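Local coordinates for protein autotransporter adhesin/invasin TibA (Escherichia coli, PDB 4Q1Q) that mediates adhesion to and invasion of human intestinal epithelial cells, drives bacterial aggregation and enhances biofilm formation, here represented by a heptosylated beta-helical fragment of its passenger region, at residues Q15-G20 and K24-S29; S75-N78 and H82-V85. All blocks are in the same frame, centred on the assembly; numbering follows the deposited sequence.

Contact 1. Residues Q15-G20 and K24-S29; sequences QTIGRG and KSMHLS. With 289 (D-glycero-alpha-D-manno-heptopyranose), chain C; 289 (D-glycero-alpha-D-manno-heptopyranose), chain D.
Met26, a selenomethionine, reaches Ile17 through an arm that is straight at its first two torsions (chi1 -170°, chi2 -172°) and then bends at chi3, bringing CE up against Ile17 CD1 and Gln15 CB. Ile17 answers with an extended CG1 branch, CG1 being anti to the carbonyl carbon (chi1 -78°), and the two side chains cross at about a right angle. Met26 CE sits 3.8 Å from Ile17 CD1 and 3.8 Å from Gln15 CB, a small apolar meeting across the turn. At the other end of the contact, Lys24 folds back over Gly18: its CD lies 3.2 Å from Gly18 O, and its ammonium group NZ donates to Arg19 O at 2.7 Å, in the carbonyl plane and on a lone pair. Gly18 has backbone angles suited to glycine.

Farther along, the His27 ring is hydrogen-bonded at both nitrogens, NE2 to Ser25 OG at 2.7 Å and ND1 to O2 of heptose chain D, at the ring edge, at 2.7 Å, which should restrict ring rotation. Heptose chain C is joined covalently through C1 to Ser29 OG.

This corner opens the parallel beta-helix. Strand 16-17 runs beside strand 38-39, and strand 25-28, the first of its face in this chain, lies along strand 44-47; Met26 packs inward on Ala34, Thr37 and Gln45, while Tyr46 stacks on the His27 ring.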
loop_
_atom_site.group_PDB
_atom_site.type_symbol
_atom_site.label_atom_id
_atom_site.label_comp_id
_atom_site.label_asym_id
_atom_site.label_seq_id
_atom_site.Cartn_x
_atom_site.Cartn_y
_atom_site.Cartn_z
ATOM N N GLN A 15 -15.464 -22.108 -17.114
ATOM C CA GLN A 15 -15.007 -23.292 -16.402
ATOM C C GLN A 15 -14.955 -23.001 -14.906
ATOM O O GLN A 15 -14.461 -21.952 -14.491
ATOM C CB GLN A 15 -13.611 -23.703 -16.884
ATOM C CG GLN A 15 -13.565 -24.446 -18.210
ATOM C CD GLN A 15 -13.774 -25.939 -18.041
ATOM O OE1 GLN A 15 -14.744 -26.370 -17.417
ATOM N NE2 GLN A 15 -12.855 -26.739 -18.572
ATOM N N THR A 16 -15.489 -23.922 -14.112
ATOM C CA THR A 16 -15.335 -23.912 -12.666
ATOM C C THR A 16 -14.428 -25.093 -12.338
ATOM O O THR A 16 -14.548 -26.162 -12.943
ATOM C CB THR A 16 -16.671 -24.063 -11.908
ATOM O OG1 THR A 16 -17.528 -22.943 -12.152
ATOM C CG2 THR A 16 -16.457 -24.123 -10.411
ATOM N N ILE A 17 -13.499 -24.891 -11.407
ATOM C CA ILE A 17 -12.451 -25.872 -11.124
ATOM C C ILE A 17 -12.177 -25.974 -9.626
ATOM O O ILE A 17 -12.415 -25.022 -8.879
ATOM C CB ILE A 17 -11.164 -25.548 -11.921
ATOM C CG1 ILE A 17 -11.330 -26.009 -13.374
ATOM C CG2 ILE A 17 -9.914 -26.155 -11.290
ATOM C CD1 ILE A 17 -10.056 -26.110 -14.186
ATOM N N GLY A 18 -11.696 -27.142 -9.204
ATOM C CA GLY A 18 -11.347 -27.414 -7.815
ATOM C C GLY A 18 -12.074 -28.606 -7.218
ATOM O O GLY A 18 -12.386 -29.561 -7.930
ATOM N N ARG A 19 -12.317 -28.526 -5.909
ATOM C CA ARG A 19 -12.948 -29.547 -5.064
ATOM C C ARG A 19 -13.422 -30.816 -5.783
ATOM O O ARG A 19 -12.595 -31.658 -6.138
ATOM C CB ARG A 19 -14.075 -28.897 -4.238
ATOM C CG ARG A 19 -14.895 -27.797 -4.904
ATOM C CD ARG A 19 -16.022 -27.311 -3.999
ATOM N NE ARG A 19 -15.565 -26.465 -2.894
ATOM C CZ ARG A 19 -16.165 -26.332 -1.712
ATOM N NH1 ARG A 19 -17.276 -27.000 -1.429
ATOM N NH2 ARG A 19 -15.651 -25.525 -0.789
ATOM N N GLY A 20 -14.729 -30.966 -5.985
ATOM C CA GLY A 20 -15.295 -32.101 -6.708
ATOM C C GLY A 20 -15.758 -31.625 -8.070
ATOM O O GLY A 20 -16.875 -31.913 -8.503
ATOM N N LYS A 24 -9.017 -30.412 -11.568
ATOM C CA LYS A 24 -8.439 -29.780 -10.392
ATOM C C LYS A 24 -7.443 -28.693 -10.794
ATOM O O LYS A 24 -7.529 -27.545 -10.355
ATOM C CB LYS A 24 -7.762 -30.855 -9.541
ATOM C CG LYS A 24 -7.984 -30.688 -8.048
ATOM C CD LYS A 24 -9.452 -30.804 -7.668
ATOM C CE LYS A 24 -9.659 -30.614 -6.173
ATOM N NZ LYS A 24 -9.977 -31.856 -5.413
ATOM N N SER A 25 -6.495 -29.083 -11.639
ATOM C CA SER A 25 -5.466 -28.197 -12.153
ATOM C C SER A 25 -5.936 -27.529 -13.444
ATOM O O SER A 25 -6.626 -28.156 -14.248
ATOM C CB SER A 25 -4.207 -29.030 -12.393
ATOM O OG SER A 25 -3.029 -28.308 -12.074
HETATM N N MSE A 26 -5.608 -26.255 -13.640
HETATM C CA MSE A 26 -5.701 -25.600 -14.948
HETATM C C MSE A 26 -4.346 -25.008 -15.181
HETATM O O MSE A 26 -3.782 -24.318 -14.335
HETATM C CB MSE A 26 -6.720 -24.469 -15.091
HETATM C CG MSE A 26 -6.933 -24.006 -16.536
HETATM SE SE MSE A 26 -8.041 -22.384 -16.792
HETATM C CE MSE A 26 -9.835 -23.161 -16.523
ATOM N N HIS A 27 -3.799 -25.269 -16.357
ATOM C CA HIS A 27 -2.487 -24.750 -16.702
ATOM C C HIS A 27 -2.644 -23.938 -17.976
ATOM O O HIS A 27 -3.507 -24.237 -18.800
ATOM C CB HIS A 27 -1.497 -25.893 -16.881
ATOM C CG HIS A 27 -1.106 -26.543 -15.589
ATOM N ND1 HIS A 27 0.194 -26.570 -15.131
ATOM C CD2 HIS A 27 -1.847 -27.191 -14.661
ATOM C CE1 HIS A 27 0.234 -27.181 -13.961
ATOM N NE2 HIS A 27 -0.988 -27.584 -13.661
ATOM N N LEU A 28 -1.859 -22.872 -18.088
ATOM C CA LEU A 28 -1.876 -22.031 -19.276
ATOM C C LEU A 28 -0.435 -21.882 -19.725
ATOM O O LEU A 28 0.447 -21.689 -18.892
ATOM C CB LEU A 28 -2.471 -20.656 -18.992
ATOM C CG LEU A 28 -3.943 -20.611 -18.588
ATOM C CD1 LEU A 28 -4.238 -21.223 -17.229
ATOM C CD2 LEU A 28 -4.355 -19.154 -18.566
ATOM N N SER A 29 -0.211 -22.017 -21.027
ATOM C CA SER A 29 1.089 -21.766 -21.634
ATOM C C SER A 29 0.918 -20.733 -22.743
ATOM O O SER A 29 -0.129 -20.074 -22.815
ATOM C CB SER A 29 1.708 -23.067 -22.140
ATOM O OG SER A 29 1.609 -24.089 -21.153
HETATM O O7 289 C . 2.191 -25.631 -25.003
HETATM C C7 289 C . 1.450 -26.662 -24.331
HETATM C C6 289 C . 2.129 -27.364 -23.148
HETATM O O6 289 C . 2.730 -28.556 -23.682
HETATM C C5 289 C . 3.108 -26.487 -22.351
HETATM O O5 289 C . 2.412 -25.296 -21.991
HETATM C C1 289 C . 1.385 -25.369 -21.000
HETATM C C2 289 C . 1.874 -25.989 -19.693
HETATM O O2 289 C . 1.256 -27.244 -19.388
HETATM C C3 289 C . 3.369 -26.258 -19.782
HETATM O O3 289 C . 3.761 -26.996 -18.619
HETATM C C4 289 C . 3.738 -27.010 -21.056
HETATM O O4 289 C . 5.164 -26.869 -21.091
HETATM O O7 289 D . 8.650 -23.435 -16.988
HETATM C C7 289 D . 7.532 -22.558 -17.165
HETATM C C6 289 D . 6.265 -23.275 -17.629
HETATM O O6 289 D . 6.506 -24.641 -17.982
HETATM C C5 289 D . 5.183 -23.239 -16.555
HETATM O O5 289 D . 3.968 -23.465 -17.261
HETATM C C1 289 D . 2.832 -23.187 -16.432
HETATM C C2 289 D . 2.754 -24.261 -15.339
HETATM O O2 289 D . 2.564 -25.573 -15.886
HETATM C C3 289 D . 4.036 -24.144 -14.515
HETATM O O3 289 D . 4.123 -25.145 -13.497
HETATM C C4 289 D . 5.254 -24.255 -15.418
HETATM O O4 289 D . 6.384 -24.050 -14.571
#

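Contact 2. Residues S75-N78 and H82-V85. With 289 (D-glycero-alpha-D-manno-heptopyranose), chain I.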
loop_
_atom_site.group_PDB
_atom_site.type_symbol
_atom_site.label_atom_id
_atom_site.label_comp_id
_atom_site.label_asym_id
_atom_site.label_seq_id
_atom_site.Cartn_x
_atom_site.Cartn_y
_atom_site.Cartn_z
ATOM N N SER A 75 -8.901 -10.578 -12.148
ATOM C CA SER A 75 -9.107 -11.617 -11.143
ATOM C C SER A 75 -9.880 -10.976 -10.008
ATOM O O SER A 75 -9.660 -9.810 -9.693
ATOM C CB SER A 75 -7.806 -12.165 -10.570
ATOM O OG SER A 75 -7.133 -13.093 -11.397
ATOM N N THR A 76 -10.782 -11.728 -9.389
ATOM C CA THR A 76 -11.480 -11.215 -8.214
ATOM C C THR A 76 -11.358 -12.229 -7.063
ATOM O O THR A 76 -11.758 -13.390 -7.178
ATOM C CB THR A 76 -12.936 -10.813 -8.568
ATOM O OG1 THR A 76 -13.615 -10.317 -7.408
ATOM C CG2 THR A 76 -13.733 -11.993 -9.089
ATOM N N ILE A 77 -10.805 -11.795 -5.932
ATOM C CA ILE A 77 -10.420 -12.727 -4.867
ATOM C C ILE A 77 -11.396 -12.633 -3.703
ATOM O O ILE A 77 -11.663 -11.539 -3.199
ATOM C CB ILE A 77 -8.993 -12.451 -4.348
ATOM C CG1 ILE A 77 -8.092 -12.048 -5.515
ATOM C CG2 ILE A 77 -8.421 -13.650 -3.593
ATOM C CD1 ILE A 77 -6.702 -11.631 -5.086
ATOM N N ASN A 78 -11.937 -13.774 -3.279
ATOM C CA ASN A 78 -12.890 -13.798 -2.166
ATOM C C ASN A 78 -12.417 -14.594 -0.952
ATOM O O ASN A 78 -11.473 -15.384 -1.057
ATOM C CB ASN A 78 -14.240 -14.341 -2.647
ATOM C CG ASN A 78 -14.941 -13.376 -3.581
ATOM O OD1 ASN A 78 -15.309 -12.271 -3.181
ATOM N ND2 ASN A 78 -15.123 -13.781 -4.830
ATOM N N HIS A 82 -6.643 -17.039 -2.709
ATOM C CA HIS A 82 -5.293 -16.492 -2.875
ATOM C C HIS A 82 -4.913 -16.245 -4.336
ATOM O O HIS A 82 -5.124 -17.143 -5.151
ATOM C CB HIS A 82 -4.236 -17.446 -2.307
ATOM C CG HIS A 82 -4.220 -17.512 -0.812
ATOM N ND1 HIS A 82 -3.524 -16.609 -0.037
ATOM C CD2 HIS A 82 -4.818 -18.367 0.051
ATOM C CE1 HIS A 82 -3.712 -16.894 1.240
ATOM N NE2 HIS A 82 -4.494 -17.957 1.319
ATOM N N GLN A 83 -4.413 -15.054 -4.660
ATOM C CA GLN A 83 -3.633 -14.809 -5.880
ATOM C C GLN A 83 -2.156 -14.612 -5.538
ATOM O O GLN A 83 -1.859 -13.716 -4.739
ATOM C CB GLN A 83 -4.109 -13.562 -6.632
ATOM C CG GLN A 83 -3.338 -13.297 -7.916
ATOM C CD GLN A 83 -3.803 -12.041 -8.624
ATOM O OE1 GLN A 83 -3.694 -10.932 -8.091
ATOM N NE2 GLN A 83 -4.355 -12.209 -9.822
ATOM N N HIS A 84 -1.289 -15.484 -6.059
ATOM C CA HIS A 84 0.152 -15.380 -5.906
ATOM C C HIS A 84 0.720 -14.858 -7.213
ATOM O O HIS A 84 0.704 -15.571 -8.219
ATOM C CB HIS A 84 0.830 -16.730 -5.641
ATOM C CG HIS A 84 0.525 -17.333 -4.307
ATOM N ND1 HIS A 84 1.068 -18.533 -3.900
ATOM C CD2 HIS A 84 -0.275 -16.916 -3.294
ATOM C CE1 HIS A 84 0.589 -18.847 -2.709
ATOM N NE2 HIS A 84 -0.219 -17.877 -2.315
ATOM N N VAL A 85 1.239 -13.634 -7.199
ATOM C CA VAL A 85 1.933 -13.093 -8.366
ATOM C C VAL A 85 3.422 -13.243 -8.183
ATOM O O VAL A 85 4.082 -12.470 -7.482
ATOM C CB VAL A 85 1.667 -11.602 -8.595
ATOM C CG1 VAL A 85 2.343 -11.102 -9.863
ATOM C CG2 VAL A 85 0.173 -11.368 -8.675
HETATM O O7 289 I . 10.206 -18.584 -6.960
HETATM C C7 289 I . 8.921 -18.130 -6.522
HETATM C C6 289 I . 7.867 -19.046 -7.130
HETATM O O6 289 I . 8.146 -20.390 -6.715
HETATM C C5 289 I . 6.478 -18.510 -6.778
HETATM O O5 289 I . 5.859 -18.539 -8.068
HETATM C C1 289 I . 4.505 -18.081 -8.039
HETATM C C2 289 I . 3.626 -19.007 -7.211
HETATM O O2 289 I . 3.630 -20.335 -7.757
HETATM C C3 289 I . 4.153 -18.937 -5.783
HETATM O O3 289 I . 3.398 -19.872 -5.018
HETATM C C4 289 I . 5.646 -19.246 -5.723
HETATM O O4 289 I . 6.041 -18.845 -4.407
#
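Ser75 stands to one side of the Gln83 amide plane, its CB and OG both off that plane and OG obliquely so; OG lies 3.3 Å from Gln83 NE2 at an angle too poor for a hydrogen bond. A second flat group, the His84 ring, is met at its edge, where O3 of heptose chain I lies in the ring plane and is hydrogen-bonded to ND1 at 2.9 Å (angle 161°). His65 and Phe105 each make an edge-to-face contact with the same imidazole, and the heptose is also hydrogen-bonded to His65 ND1, so one sugar spans histidines on successive coils.

Across the turn the apolar part is carried by Ile77. Its CD1 comes to 3.6 Å from Gln83 CB, the two side chains crossing at about a right angle, and its CG2 branch rests 3.9 Å from His82 N. Gln83 holds both of its first two torsions near 180° (chi1 -179°), so the chain runs straight past Ile77 and carries the amide deep into the interior toward Ser75.

There Gln64 OE1 accepts from both Ser75 OG and Gln83 NE2, while Gln83 OE1 is bonded to Gln102 NE2 and Thr94 OG1. The glutamines of three consecutive coils thus form a hydrogen-bonded row of amides inside the beta-helix. For buried Gln83 this is consistent with a fixed amide orientation, its oxygen and nitrogen both having partners on neighbouring coils, whereas Ser75 and Gln83 are joined through Gln64 and not directly.

Contacts 1 and 2 are the same corner of the beta-helix sampled on different coils: in each, a short strand is followed by a turn into the next face, longer in contact 1 (seven residues) than in contact 2 (four), and an isoleucine packs against the inward side chain of the following strand. Their centres are about 14 Å apart and their nearest atoms about 10 Å; strands 44-47 and 63-66 lie between 25-28 and 82-85. Contact 1 is the more peripheral, about 30 Å from the chain centre against about 16 Å. Outside, both present a histidine whose ND1 pairs with a heptose hydroxyl, whereas inside, contact 1 has Met26, present as selenomethionine, where contact 2 has Gln83.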